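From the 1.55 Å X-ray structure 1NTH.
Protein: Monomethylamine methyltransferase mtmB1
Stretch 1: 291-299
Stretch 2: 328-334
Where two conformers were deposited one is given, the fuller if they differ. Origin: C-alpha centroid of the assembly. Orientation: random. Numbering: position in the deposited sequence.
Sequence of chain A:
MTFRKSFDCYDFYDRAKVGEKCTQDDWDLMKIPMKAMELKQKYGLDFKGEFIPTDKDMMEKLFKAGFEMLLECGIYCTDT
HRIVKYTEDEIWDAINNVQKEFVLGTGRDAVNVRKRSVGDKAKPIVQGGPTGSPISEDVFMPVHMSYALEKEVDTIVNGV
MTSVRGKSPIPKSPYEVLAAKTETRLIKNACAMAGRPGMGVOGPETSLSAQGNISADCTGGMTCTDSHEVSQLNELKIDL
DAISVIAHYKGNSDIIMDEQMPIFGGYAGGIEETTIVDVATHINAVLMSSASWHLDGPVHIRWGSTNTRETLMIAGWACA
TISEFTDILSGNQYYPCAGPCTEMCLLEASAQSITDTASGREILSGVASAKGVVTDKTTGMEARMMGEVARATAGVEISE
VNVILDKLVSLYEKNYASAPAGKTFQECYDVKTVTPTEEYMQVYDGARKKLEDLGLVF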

# COMPACT_ATOMS: atom_id res chain seq x y z
N ALA A 291 23.58 4.00 13.46
CA ALA A 291 23.21 5.18 12.69
C ALA A 291 23.42 5.10 11.18
O ALA A 291 24.37 4.48 10.70
N SER A 292 22.51 5.73 10.45
CA SER A 292 22.60 5.83 9.00
C SER A 292 23.49 7.04 8.77
O SER A 292 24.28 7.08 7.83
N TRP A 293 23.34 8.05 9.63
CA TRP A 293 24.17 9.24 9.57
C TRP A 293 24.26 9.87 10.95
O TRP A 293 23.44 9.58 11.83
N HIS A 294 25.28 10.69 11.15
CA HIS A 294 25.50 11.33 12.44
C HIS A 294 25.44 12.84 12.35
O HIS A 294 26.06 13.45 11.48
N LEU A 295 24.70 13.45 13.28
CA LEU A 295 24.56 14.89 13.33
C LEU A 295 25.44 15.44 14.45
O LEU A 295 25.29 15.05 15.61
N ASP A 296 26.34 16.35 14.10
CA ASP A 296 27.25 16.97 15.05
C ASP A 296 26.64 18.31 15.47
O ASP A 296 25.56 18.68 15.01
N GLY A 297 27.33 19.02 16.35
CA GLY A 297 26.85 20.31 16.81
C GLY A 297 27.70 20.82 17.95
O GLY A 297 27.19 21.04 19.05
N PRO A 298 29.01 21.03 17.73
CA PRO A 298 29.88 21.52 18.81
C PRO A 298 29.34 22.84 19.32
O PRO A 298 29.05 23.74 18.54
N VAL A 299 29.21 22.98 20.64
CA VAL A 299 28.67 24.20 21.20
C VAL A 299 29.60 24.82 22.24
O VAL A 299 30.28 24.11 22.99
N ILE A 328 31.49 7.46 6.77
CA ILE A 328 30.39 7.86 7.63
C ILE A 328 29.71 9.13 7.12
O ILE A 328 30.37 10.14 6.90
N LEU A 329 28.40 9.06 6.92
CA LEU A 329 27.64 10.22 6.45
C LEU A 329 27.34 11.10 7.67
O LEU A 329 26.98 10.59 8.73
N SER A 330 27.48 12.41 7.52
CA SER A 330 27.24 13.30 8.66
C SER A 330 26.65 14.66 8.33
O SER A 330 26.54 15.05 7.17
N GLY A 331 26.27 15.37 9.38
CA GLY A 331 25.70 16.69 9.20
C GLY A 331 26.05 17.53 10.41
O GLY A 331 26.67 17.02 11.35
N ASN A 332 25.69 18.80 10.39
CA ASN A 332 25.95 19.68 11.52
C ASN A 332 24.69 20.52 11.76
O ASN A 332 23.96 20.83 10.82
N GLN A 333 24.45 20.86 13.02
CA GLN A 333 23.27 21.63 13.43
C GLN A 333 23.64 23.07 13.77
O GLN A 333 24.73 23.34 14.28
N TYR A 334 22.72 23.99 13.50
CA TYR A 334 22.92 25.43 13.67
C TYR A 334 22.26 26.14 14.84
O TYR A 334 21.03 26.19 14.93

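How does the contact begin, before the strands pair? S292 turns its CA-to-CB bond away from the other stretch, with chi1 m, and its OG is satisfied elsewhere in the structure. Its backbone works instead: a water donates to S292 O at 2.8 Å and accepts from L329 N at 3.0 Å, bridging the two stretches where no direct bond joins them. W293 follows with CB pointing sideways and chi1 p; its CB lies 3.9 Å from the CB of L329, an apolar contact, while the ring brings CE3 to 3.9 Å from G331 N, which sits at the ring edge.

What holds the parallel strands in register? H294 N donates to L329 O at 3.0 Å, and G331 N to H294 O at 2.9 Å. The side chains of H294 and D296, both chi1 t, share one face with S330 (p) and N332 (t); H294 ND1, D296 OD2, S330 OG and N332 ND2 are satisfied elsewhere in the structure.

What does the missing side chain of G331 leave open beside L295? An ideal CB on G331 would come within 2.8 Å of W293 CZ3, so the bare backbone leaves room for the indole. L295, chi1 t and chi2 p, uses the same side of the sheet: its CD1 lies 3.6 Å from G331 C, and its CD2 reaches 3.5 Å from Q333 NE2.

How does the pairing finish at D296 and G297? D296 N donates to G331 O at 2.8 Å, nearly straight, and D296 CB lies 3.8 Å from N332 OD1, which also takes a weak bond from Q333 N at 3.0 Å. D296 O accepts from both Q333 N, at 3.2 Å, and Q333 NE2, at 3.1 Å. In the conformer given, Q333 (chi1 p, chi2 t, chi3 -72°) sets out sideways and its end comes in to stretch 1, so that its amide joins its backbone N at the same carbonyl. G297 N donates a hydrogen bond to D296 OD1 at 2.6 Å. An ideal CB on G297 would clash with Q333 CG at 2.4 Å. Beyond it, P298 CD rests 3.7 Å from N332 OD1.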

# COMPACT_ATOMS: atom_id res chain seq x y z
CB ALA A 291 23.94 6.40 13.23
CB SER A 292 21.22 6.08 8.38
OG SER A 292 20.36 4.96 8.58
CB TRP A 293 23.67 10.26 8.52
CG TRP A 293 22.32 10.91 8.75
CD1 TRP A 293 21.09 10.36 8.52
CD2 TRP A 293 22.09 12.28 9.10
NE1 TRP A 293 20.11 11.31 8.69
CE2 TRP A 293 20.69 12.50 9.04
CE3 TRP A 293 22.93 13.35 9.45
CZ2 TRP A 293 20.12 13.74 9.33
CZ3 TRP A 293 22.35 14.58 9.73
CH2 TRP A 293 20.96 14.77 9.67
CB HIS A 294 26.86 10.92 13.00
CG HIS A 294 27.23 11.62 14.27
ND1 HIS A 294 26.66 11.32 15.49
CD2 HIS A 294 28.10 12.64 14.51
CE1 HIS A 294 27.16 12.12 16.42
NE2 HIS A 294 28.03 12.92 15.85
CB LEU A 295 23.11 15.28 13.59
CG LEU A 295 22.84 16.78 13.65
CD1 LEU A 295 23.00 17.40 12.26
CD2 LEU A 295 21.45 17.01 14.17
CB ASP A 296 28.60 17.20 14.37
CG ASP A 296 29.73 17.53 15.34
OD1 ASP A 296 29.48 17.64 16.57
OD2 ASP A 296 30.87 17.67 14.86
CB PRO A 298 31.23 21.68 18.11
CG PRO A 298 31.17 20.69 16.98
CD PRO A 298 29.76 20.90 16.47
CB VAL A 299 27.28 23.94 21.81
CG1 VAL A 299 27.38 22.91 22.92
CG2 VAL A 299 26.67 25.23 22.31
CB ILE A 328 30.88 8.12 9.08
CG1 ILE A 328 31.42 6.82 9.69
CG2 ILE A 328 29.74 8.67 9.93
CD1 ILE A 328 32.05 7.00 11.07
CB LEU A 329 26.34 9.77 5.78
CG LEU A 329 26.54 8.91 4.53
CD1 LEU A 329 25.20 8.30 4.10
CD2 LEU A 329 27.14 9.76 3.41
CB SER A 330 28.55 13.52 9.41
OG SER A 330 29.41 14.37 8.67
CB ASN A 332 27.16 20.58 11.24
CG ASN A 332 27.77 21.14 12.52
OD1 ASN A 332 27.37 20.77 13.63
ND2 ASN A 332 28.75 22.03 12.38
CB GLN A 333 22.57 20.96 14.61
CG GLN A 333 23.47 20.59 15.76
CD GLN A 333 22.75 19.77 16.81
OE1 GLN A 333 21.92 20.28 17.55
NE2 GLN A 333 23.07 18.49 16.86
CB TYR A 334 22.48 26.13 12.37
CG TYR A 334 23.32 25.77 11.16
CD1 TYR A 334 23.49 24.44 10.77
CD2 TYR A 334 23.97 26.76 10.44
CE1 TYR A 334 24.31 24.11 9.69
CE2 TYR A 334 24.79 26.45 9.36
CZ TYR A 334 24.96 25.12 8.99
OH TYR A 334 25.82 24.82 7.97
O HOH W 1 26.90 6.50 7.11